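Local atomic coordinates of TsrD (Streptomyces laurentii, PDB entry 5X7L), a protein that belongs to the SnoaL-like polyketide cyclase family of the NTF2 clan, whose members fold as a curved sheet with helices packed against it. Residues F16-A19 against Y20-D24; H38-P41 against A42-R45; R45-E48 against G49-A53. All coordinates share one frame; numbering follows the deposited sequence.

The three contacts follow one another along the chain, and Met50, a selenomethionine here, is where they come together. Contact 1 is the last turns of helix 6-22, contact 2 the loop after strand 36-37, and contact 3 the start of helix 47-60. Met50 CE lies 3.5 Å from Tyr20 OH of contact 1, while its SE lies 3.8 Å from His38 CD2 of contact 2. Contacts 1 and 2 do not touch. Contacts 2 and 3 share Arg45 and also pack through Val43 CG1 on Gly49 CA, 3.5 Å. Isopropyl alcohol is bound about 4 Å from the side chains of Tyr20 and Met50 and about 5 Å from His38; probably from the crystallisation liquor, it may mark a pocket.

Contact 1: F16-A19 against Y20-D24; sequences FLAA and YNEGD
The Phe16 ring takes the CE1 corner of Tyr20 over one face, 3.5 Å above its plane and displaced toward the rim, with CZ as the nearest ring atom. The two planes stand 52° apart, so the pair is neither a parallel stack nor a T. At the rim of the Tyr20 ring, in its plane, sits the carbonyl oxygen Phe16 O, 3.3 Å from Tyr20 CD1, so Phe16 meets the tyrosine twice, with its ring at CE1 and its carbonyl oxygen at the edge by CD1. CG anti to the backbone N (chi1 -176°) carries the Phe16 ring to Tyr20 CE1. That ring also meets Phe110 edge-to-face, and helix 47-60 packs on Tyr20 through Met50 and Ile54.

One residue along, Asn21 N bonds to Leu17 O at 2.9 Å, almost straight, and Glu22 N to Ala18 O at 2.9 Å. The Asn21 amide folds back beside Leu17 O, but its OD1 is taken by Leu66 N of strand 61-74. Glu22 lays CB and CG along Ala18 O and sends OE1 to His27.

Gly23, with positive phi, then turns the chain out of the helix. Asp24 N returns to Ala19 O at 3.0 Å, in the carbonyl plane on a lone pair, while Gly23 N reaches Tyr20 O through a weak 3.2 Å bond. Together these two bonds form the Schellman motif that closes helix 6-22, with Gly23 as its C-prime residue.

Contact 2: H38-P41 against A42-R45; sequences HPNP and AVER
His38 meets Val43 face-on: the methyl CG2 stands over the centre of the imidazole, 3.8 Å from its centroid and 8° off the normal, a CH-pi contact. The other methyl, CG1, rests on His38 CB and CG. Within the ring plane ND1 accepts Asn40 N at 3.0 Å, which helps to hold the ring's rotation; His120 adds an edge-to-face partner. His38 O is gripped by both terminal nitrogens of Arg45, NH1 at 2.9 Å and NH2 at 3.0 Å, and lies in the guanidinium plane. Bends at chi2 (-58°) and chi3 (89°) bring the arginine back over the loop, where NH2 also bonds Val43 O.

Next, Asn40 uses its side chain and backbone together. OD1 takes Ala42 N at 3.0 Å from above the amide plane, and Asn40 O takes Val43 N at 3.0 Å. Pro41 O is joined to Arg45 NE by a water, which donates to the carbonyl and accepts from the guanidinium. The result is a type I beta turn from Asn40 to Val43, with an Asx turn at its first residue and Arg45 clasping the loop closed.

Contact 3: R45-E48 against G49-A53; sequences RGIE and GMRAA
Ile47 lays its CG2 methyl over the centre of the Arg51 guanidinium, 3.6 Å above the plane, with CZ as its nearest atom and NH2 and NE close behind. The two side chains cross at a slant, and CG1 and CD1 of Ile47 continue the apolar cover as far as NE. Ile47 holds CG1 anti to its own backbone N (chi1 -167°), which leaves CG2 wedged between the backbone N and the carbonyl carbon and turned to the arginine. Its side chain also packs on Leu32 and Asp29.

From the next residue, Glu48 comes to the rim of the same guanidinium. OE2 takes Arg51 NH1 at 2.8 Å in a salt bridge, in the guanidinium plane and nearly straight, using the anti lone pair. The carboxylate itself is turned 80° from the guanidinium, and one oxygen alone makes the bond. A chain folded at chi2 (-78°) brings it back to Arg51, whose own chain runs extended from CG to NE. OE2 also lies 3.2 Å from Arg51 CD.

Beneath the side chains the helix takes shape in backbone bonds. Gly49 N reaches back to Gly46 O at 3.1 Å from well above the carbonyl plane. Arg51 N follows to Ile47 O and Ala52 N to Glu48 O, both 2.9 Å, while Met50 N adds only a weak bond to Ile47 O. The end of the Met50 side chain leads off and packs on Phe16 and Tyr20 of helix 6-22.

Arg51 NH2 forms a second salt bridge, with Asp29. With carboxylates at both terminal nitrogens and a methyl on one face, the guanidinium is held against rotation, and its positive charge is probably well balanced where the helix begins.

Contact 1: F16-A19 against Y20-D24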
ATOM      1  N   PHE B  16       0.308   5.301 -17.762  1.00 11.86           N
ATOM      2  CA  PHE B  16       0.377   5.903 -16.432  1.00 11.80           C
ATOM      3  C   PHE B  16       1.832   6.196 -16.060  1.00 11.91           C
ATOM      4  O   PHE B  16       2.171   7.306 -15.649  1.00 12.27           O
ATOM      5  CB  PHE B  16      -0.273   4.985 -15.396  1.00 11.89           C
ATOM      6  CG  PHE B  16      -0.321   5.564 -14.010  1.00 11.61           C
ATOM      7  CD1 PHE B  16      -1.333   6.442 -13.647  1.00 13.21           C
ATOM      8  CD2 PHE B  16       0.638   5.228 -13.068  1.00 12.54           C
ATOM      9  CE1 PHE B  16      -1.384   6.975 -12.369  1.00 14.02           C
ATOM     10  CE2 PHE B  16       0.594   5.758 -11.791  1.00 12.36           C
ATOM     11  CZ  PHE B  16      -0.418   6.633 -11.440  1.00 13.64           C
ATOM     12  N   LEU B  17       2.696   5.200 -16.229  1.00 12.66           N
ATOM     13  CA  LEU B  17       4.112   5.357 -15.912  1.00 13.26           C
ATOM     14  C   LEU B  17       4.757   6.444 -16.770  1.00 13.40           C
ATOM     15  O   LEU B  17       5.539   7.255 -16.267  1.00 14.01           O
ATOM     16  CB  LEU B  17       4.855   4.036 -16.099  1.00 13.74           C
ATOM     17  CG  LEU B  17       4.419   2.875 -15.199  1.00 14.55           C
ATOM     18  CD1 LEU B  17       5.040   1.582 -15.703  1.00 16.85           C
ATOM     19  CD2 LEU B  17       4.776   3.120 -13.740  1.00 15.15           C
ATOM     20  N   ALA B  18       4.425   6.461 -18.058  1.00 13.24           N
ATOM     21  CA  ALA B  18       5.016   7.423 -18.987  1.00 13.86           C
ATOM     22  C   ALA B  18       4.642   8.866 -18.635  1.00 12.97           C
ATOM     23  O   ALA B  18       5.443   9.778 -18.823  1.00 14.26           O
ATOM     24  CB  ALA B  18       4.608   7.103 -20.417  1.00 15.48           C
ATOM     25  N   ALA B  19       3.430   9.078 -18.125  1.00 12.58           N
ATOM     26  CA  ALA B  19       3.004  10.422 -17.727  1.00 13.36           C
ATOM     27  C   ALA B  19       3.983  11.018 -16.717  1.00 12.90           C
ATOM     28  O   ALA B  19       4.402  12.170 -16.845  1.00 13.74           O
ATOM     29  CB  ALA B  19       1.600  10.393 -17.143  1.00 12.82           C
ATOM     30  N   TYR B  20       4.342  10.223 -15.716  1.00 12.71           N
ATOM     31  CA  TYR B  20       5.270  10.662 -14.680  1.00 12.97           C
ATOM     32  C   TYR B  20       6.705  10.730 -15.187  1.00 13.90           C
ATOM     33  O   TYR B  20       7.387  11.735 -14.998  1.00 15.28           O
ATOM     34  CB  TYR B  20       5.192   9.739 -13.462  1.00 13.08           C
ATOM     35  CG  TYR B  20       3.918   9.909 -12.674  1.00 12.79           C
ATOM     36  CD1 TYR B  20       2.760   9.236 -13.043  1.00 12.81           C
ATOM     37  CD2 TYR B  20       3.863  10.752 -11.563  1.00 13.75           C
ATOM     38  CE1 TYR B  20       1.581   9.392 -12.334  1.00 13.97           C
ATOM     39  CE2 TYR B  20       2.684  10.911 -10.843  1.00 14.74           C
ATOM     40  CZ  TYR B  20       1.547  10.226 -11.236  1.00 14.78           C
ATOM     41  OH  TYR B  20       0.370  10.367 -10.535  1.00 16.80           O
ATOM     42  N   ASN B  21       7.167   9.665 -15.832  1.00 13.24           N
ATOM     43  CA  ASN B  21       8.563   9.591 -16.256  1.00 14.34           C
ATOM     44  C   ASN B  21       8.919  10.643 -17.310  1.00 15.71           C
ATOM     45  O   ASN B  21      10.045  11.141 -17.341  1.00 17.08           O
ATOM     46  CB  ASN B  21       8.894   8.182 -16.754  1.00 14.65           C
ATOM     47  CG  ASN B  21       8.984   7.177 -15.620  1.00 14.03           C
ATOM     48  OD1 ASN B  21       9.559   7.467 -14.574  1.00 15.13           O
ATOM     49  ND2 ASN B  21       8.414   6.000 -15.818  1.00 14.59           N
ATOM     50  N   GLU B  22       7.952  10.996 -18.150  1.00 16.02           N
ATOM     51  CA  GLU B  22       8.163  12.009 -19.184  1.00 17.02           C
ATOM     52  C   GLU B  22       7.646  13.388 -18.777  1.00 16.94           C
ATOM     53  O   GLU B  22       7.850  14.359 -19.500  1.00 18.57           O
ATOM     54  CB  GLU B  22       7.495  11.575 -20.490  1.00 17.98           C
ATOM     55  CG  GLU B  22       8.029  10.258 -21.024  1.00 20.09           C
ATOM     56  CD  GLU B  22       7.258   9.737 -22.221  1.00 23.36           C
ATOM     57  OE1 GLU B  22       6.529  10.523 -22.864  1.00 24.87           O
ATOM     58  OE2 GLU B  22       7.384   8.531 -22.519  1.00 25.98           O
ATOM     59  N   GLY B  23       6.986  13.476 -17.623  1.00 16.19           N
ATOM     60  CA  GLY B  23       6.354  14.722 -17.196  1.00 16.70           C
ATOM     61  C   GLY B  23       5.399  15.257 -18.251  1.00 16.01           C
ATOM     62  O   GLY B  23       5.345  16.461 -18.498  1.00 17.61           O
ATOM     63  N   ASP B  24       4.656  14.349 -18.878  1.00 15.50           N
ATOM     64  CA  ASP B  24       3.757  14.682 -19.977  1.00 15.42           C
ATOM     65  C   ASP B  24       2.348  14.239 -19.601  1.00 14.25           C
ATOM     66  O   ASP B  24       2.014  13.059 -19.729  1.00 14.50           O
ATOM     67  CB  ASP B  24       4.221  13.997 -21.268  1.00 15.48           C
ATOM     68  CG  ASP B  24       3.371  14.363 -22.478  1.00 15.85           C
ATOM     69  OD1 ASP B  24       2.324  15.027 -22.320  1.00 15.42           O
ATOM     70  OD2 ASP B  24       3.750  13.978 -23.603  1.00 17.77           O
TER

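Contact 2: H38-P41 against A42-R45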
ATOM      1  N   HIS B  38     -10.399  11.626  -7.562  1.00 13.90           N
ATOM      2  CA  HIS B  38      -9.302  11.548  -6.602  1.00 13.91           C
ATOM      3  C   HIS B  38      -9.881  11.479  -5.182  1.00 13.43           C
ATOM      4  O   HIS B  38     -10.804  12.230  -4.857  1.00 14.92           O
ATOM      5  CB  HIS B  38      -8.374  12.755  -6.743  1.00 14.11           C
ATOM      6  CG  HIS B  38      -7.042  12.569  -6.091  1.00 14.28           C
ATOM      7  ND1 HIS B  38      -6.884  12.508  -4.724  1.00 14.74           N
ATOM      8  CD2 HIS B  38      -5.803  12.435  -6.619  1.00 14.89           C
ATOM      9  CE1 HIS B  38      -5.607  12.339  -4.436  1.00 15.56           C
ATOM     10  NE2 HIS B  38      -4.928  12.292  -5.569  1.00 15.81           N
ATOM     11  N   PRO B  39      -9.354  10.579  -4.331  1.00 13.84           N
ATOM     12  CA  PRO B  39      -9.907  10.431  -2.974  1.00 14.66           C
ATOM     13  C   PRO B  39      -9.707  11.638  -2.047  1.00 14.91           C
ATOM     14  O   PRO B  39     -10.401  11.745  -1.039  1.00 16.59           O
ATOM     15  CB  PRO B  39      -9.157   9.212  -2.421  1.00 15.03           C
ATOM     16  CG  PRO B  39      -7.909   9.127  -3.229  1.00 14.35           C
ATOM     17  CD  PRO B  39      -8.310   9.575  -4.602  1.00 14.81           C
ATOM     18  N   ASN B  40      -8.769  12.517  -2.377  1.00 14.84           N
ATOM     19  CA  ASN B  40      -8.534  13.740  -1.618  1.00 15.36           C
ATOM     20  C   ASN B  40      -9.409  14.860  -2.175  1.00 16.08           C
ATOM     21  O   ASN B  40      -9.206  15.282  -3.310  1.00 16.40           O
ATOM     22  CB  ASN B  40      -7.052  14.130  -1.694  1.00 17.13           C
ATOM     23  CG  ASN B  40      -6.710  15.337  -0.836  1.00 17.64           C
ATOM     24  OD1 ASN B  40      -7.588  16.024  -0.318  1.00 18.19           O
ATOM     25  ND2 ASN B  40      -5.417  15.598  -0.682  1.00 21.03           N
ATOM     26  N   PRO B  41     -10.380  15.356  -1.383  1.00 17.88           N
ATOM     27  CA  PRO B  41     -11.272  16.387  -1.935  1.00 19.51           C
ATOM     28  C   PRO B  41     -10.586  17.727  -2.222  1.00 19.66           C
ATOM     29  O   PRO B  41     -11.165  18.567  -2.913  1.00 21.70           O
ATOM     30  CB  PRO B  41     -12.335  16.548  -0.845  1.00 21.15           C
ATOM     31  CG  PRO B  41     -11.643  16.155   0.413  1.00 21.00           C
ATOM     32  CD  PRO B  41     -10.700  15.050   0.023  1.00 18.73           C
ATOM     33  N   ALA B  42      -9.378  17.929  -1.703  1.00 19.23           N
ATOM     34  CA  ALA B  42      -8.603  19.130  -2.017  1.00 20.48           C
ATOM     35  C   ALA B  42      -8.103  19.117  -3.464  1.00 19.80           C
ATOM     36  O   ALA B  42      -7.752  20.164  -4.013  1.00 21.25           O
ATOM     37  CB  ALA B  42      -7.433  19.273  -1.057  1.00 21.89           C
ATOM     38  N   VAL B  43      -8.068  17.933  -4.070  1.00 17.78           N
ATOM     39  CA  VAL B  43      -7.669  17.780  -5.464  1.00 16.71           C
ATOM     40  C   VAL B  43      -8.868  18.077  -6.362  1.00 16.19           C
ATOM     41  O   VAL B  43      -9.986  17.651  -6.073  1.00 17.30           O
ATOM     42  CB  VAL B  43      -7.128  16.355  -5.728  1.00 15.37           C
ATOM     43  CG1 VAL B  43      -6.890  16.114  -7.212  1.00 15.42           C
ATOM     44  CG2 VAL B  43      -5.844  16.134  -4.943  1.00 16.67           C
ATOM     45  N   GLU B  44      -8.631  18.811  -7.444  1.00 15.72           N
ATOM     46  CA  GLU B  44      -9.692  19.152  -8.386  1.00 17.53           C
ATOM     47  C   GLU B  44     -10.387  17.903  -8.926  1.00 15.77           C
ATOM     48  O   GLU B  44      -9.738  16.893  -9.191  1.00 15.67           O
ATOM     49  CB  GLU B  44      -9.123  19.974  -9.544  1.00 19.40           C
ATOM     50  CG  GLU B  44     -10.174  20.472 -10.521  1.00 24.56           C
ATOM     51  CD  GLU B  44      -9.644  21.530 -11.470  1.00 28.87           C
ATOM     52  OE1 GLU B  44      -8.409  21.694 -11.563  1.00 28.84           O
ATOM     53  OE2 GLU B  44     -10.469  22.202 -12.122  1.00 35.53           O
ATOM     54  N   ARG B  45     -11.707  17.975  -9.080  1.00 15.88           N
ATOM     55  CA  ARG B  45     -12.472  16.863  -9.640  1.00 15.53           C
ATOM     56  C   ARG B  45     -12.104  16.612 -11.096  1.00 14.60           C
ATOM     57  O   ARG B  45     -11.775  17.539 -11.840  1.00 15.22           O
ATOM     58  CB  ARG B  45     -13.980  17.117  -9.543  1.00 16.45           C
ATOM     59  CG  ARG B  45     -14.540  17.190  -8.129  1.00 16.98           C
ATOM     60  CD  ARG B  45     -14.259  15.922  -7.340  1.00 17.03           C
ATOM     61  NE  ARG B  45     -12.980  15.993  -6.636  1.00 16.11           N
ATOM     62  CZ  ARG B  45     -12.335  14.949  -6.125  1.00 15.15           C
ATOM     63  NH1 ARG B  45     -12.834  13.722  -6.242  1.00 15.57           N
ATOM     64  NH2 ARG B  45     -11.177  15.134  -5.502  1.00 15.88           N
TER
HETATM   65  O   HOH W   1     -10.070  14.053  -9.260  1.00 16.41           O
HETATM   66  O   HOH W   2     -12.922  18.460  -5.221  1.00 35.10           O

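Contact 3: R45-E48 against G49-A53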
ATOM      1  N   ARG B  45     -11.707  17.975  -9.080  1.00 15.88           N
ATOM      2  CA  ARG B  45     -12.472  16.863  -9.640  1.00 15.53           C
ATOM      3  C   ARG B  45     -12.104  16.612 -11.096  1.00 14.60           C
ATOM      4  O   ARG B  45     -11.775  17.539 -11.840  1.00 15.22           O
ATOM      5  CB  ARG B  45     -13.980  17.117  -9.543  1.00 16.45           C
ATOM      6  CG  ARG B  45     -14.540  17.190  -8.129  1.00 16.98           C
ATOM      7  CD  ARG B  45     -14.259  15.922  -7.340  1.00 17.03           C
ATOM      8  NE  ARG B  45     -12.980  15.993  -6.636  1.00 16.11           N
ATOM      9  CZ  ARG B  45     -12.335  14.949  -6.125  1.00 15.15           C
ATOM     10  NH1 ARG B  45     -12.834  13.722  -6.242  1.00 15.57           N
ATOM     11  NH2 ARG B  45     -11.177  15.134  -5.502  1.00 15.88           N
ATOM     12  N   GLY B  46     -12.177  15.346 -11.490  1.00 14.09           N
ATOM     13  CA  GLY B  46     -11.894  14.953 -12.858  1.00 14.00           C
ATOM     14  C   GLY B  46     -10.413  14.798 -13.135  1.00 12.79           C
ATOM     15  O   GLY B  46      -9.571  14.904 -12.238  1.00 13.92           O
ATOM     16  N   ILE B  47     -10.094  14.554 -14.397  1.00 12.60           N
ATOM     17  CA  ILE B  47      -8.723  14.283 -14.797  1.00 12.86           C
ATOM     18  C   ILE B  47      -7.786  15.475 -14.556  1.00 12.92           C
ATOM     19  O   ILE B  47      -6.580  15.281 -14.378  1.00 14.11           O
ATOM     20  CB  ILE B  47      -8.679  13.800 -16.275  1.00 12.10           C
ATOM     21  CG1 ILE B  47      -7.312  13.213 -16.633  1.00 12.61           C
ATOM     22  CG2 ILE B  47      -9.092  14.908 -17.243  1.00 12.34           C
ATOM     23  CD1 ILE B  47      -7.297  12.492 -17.971  1.00 13.84           C
ATOM     24  N   GLU B  48      -8.322  16.696 -14.511  1.00 12.58           N
ATOM     25  CA  GLU B  48      -7.489  17.869 -14.223  1.00 13.06           C
ATOM     26  C   GLU B  48      -6.739  17.749 -12.893  1.00 13.71           C
ATOM     27  O   GLU B  48      -5.619  18.240 -12.769  1.00 14.80           O
ATOM     28  CB  GLU B  48      -8.312  19.158 -14.250  1.00 14.14           C
ATOM     29  CG  GLU B  48      -8.540  19.702 -15.655  1.00 15.59           C
ATOM     30  CD  GLU B  48      -7.329  20.434 -16.211  1.00 15.75           C
ATOM     31  OE1 GLU B  48      -6.915  21.440 -15.601  1.00 17.01           O
ATOM     32  OE2 GLU B  48      -6.784  20.016 -17.258  1.00 16.69           O
ATOM     33  N   GLY B  49      -7.346  17.097 -11.904  1.00 13.39           N
ATOM     34  CA  GLY B  49      -6.676  16.890 -10.626  1.00 14.65           C
ATOM     35  C   GLY B  49      -5.397  16.081 -10.766  1.00 14.51           C
ATOM     36  O   GLY B  49      -4.395  16.362 -10.103  1.00 15.81           O
HETATM   37  N   MSE B  50      -5.427  15.074 -11.631  1.00 14.57           N
HETATM   38  CA  MSE B  50      -4.250  14.237 -11.857  1.00 14.38           C
HETATM   39  C   MSE B  50      -3.253  14.901 -12.784  1.00 13.76           C
HETATM   40  O   MSE B  50      -2.047  14.716 -12.618  1.00 14.84           O
HETATM   41  CB  MSE B  50      -4.667  12.865 -12.378  1.00 15.08           C
HETATM   42  CG  MSE B  50      -5.316  12.009 -11.291  1.00 17.23           C
HETATM   43 SE   MSE B  50      -4.047  11.485  -9.873  0.72 21.04          SE
HETATM   44  CE  MSE B  50      -3.083  10.088 -10.845  0.86 22.38           C
ATOM     45  N   ARG B  51      -3.729  15.676 -13.755  1.00 13.36           N
ATOM     46  CA  ARG B  51      -2.822  16.464 -14.588  1.00 14.35           C
ATOM     47  C   ARG B  51      -2.020  17.438 -13.726  1.00 14.41           C
ATOM     48  O   ARG B  51      -0.822  17.634 -13.945  1.00 15.06           O
ATOM     49  CB  ARG B  51      -3.590  17.235 -15.658  1.00 14.08           C
ATOM     50  CG  ARG B  51      -4.292  16.359 -16.677  1.00 13.67           C
ATOM     51  CD  ARG B  51      -5.215  17.188 -17.543  1.00 13.76           C
ATOM     52  NE  ARG B  51      -5.856  16.390 -18.578  1.00 12.48           N
ATOM     53  CZ  ARG B  51      -6.851  16.818 -19.349  1.00 12.13           C
ATOM     54  NH1 ARG B  51      -7.360  18.033 -19.179  1.00 13.34           N
ATOM     55  NH2 ARG B  51      -7.346  16.027 -20.290  1.00 12.26           N
ATOM     56  N   ALA B  52      -2.686  18.039 -12.743  1.00 14.62           N
ATOM     57  CA  ALA B  52      -2.025  18.964 -11.822  1.00 15.23           C
ATOM     58  C   ALA B  52      -0.916  18.269 -11.026  1.00 15.03           C
ATOM     59  O   ALA B  52       0.137  18.858 -10.773  1.00 15.96           O
ATOM     60  CB  ALA B  52      -3.042  19.594 -10.879  1.00 16.28           C
ATOM     61  N   ALA B  53      -1.155  17.023 -10.635  1.00 14.76           N
ATOM     62  CA  ALA B  53      -0.136  16.247  -9.928  1.00 15.84           C
ATOM     63  C   ALA B  53       1.111  16.049 -10.795  1.00 15.69           C
ATOM     64  O   ALA B  53       2.233  16.216 -10.317  1.00 16.58           O
ATOM     65  CB  ALA B  53      -0.698  14.905  -9.478  1.00 17.19           C
TER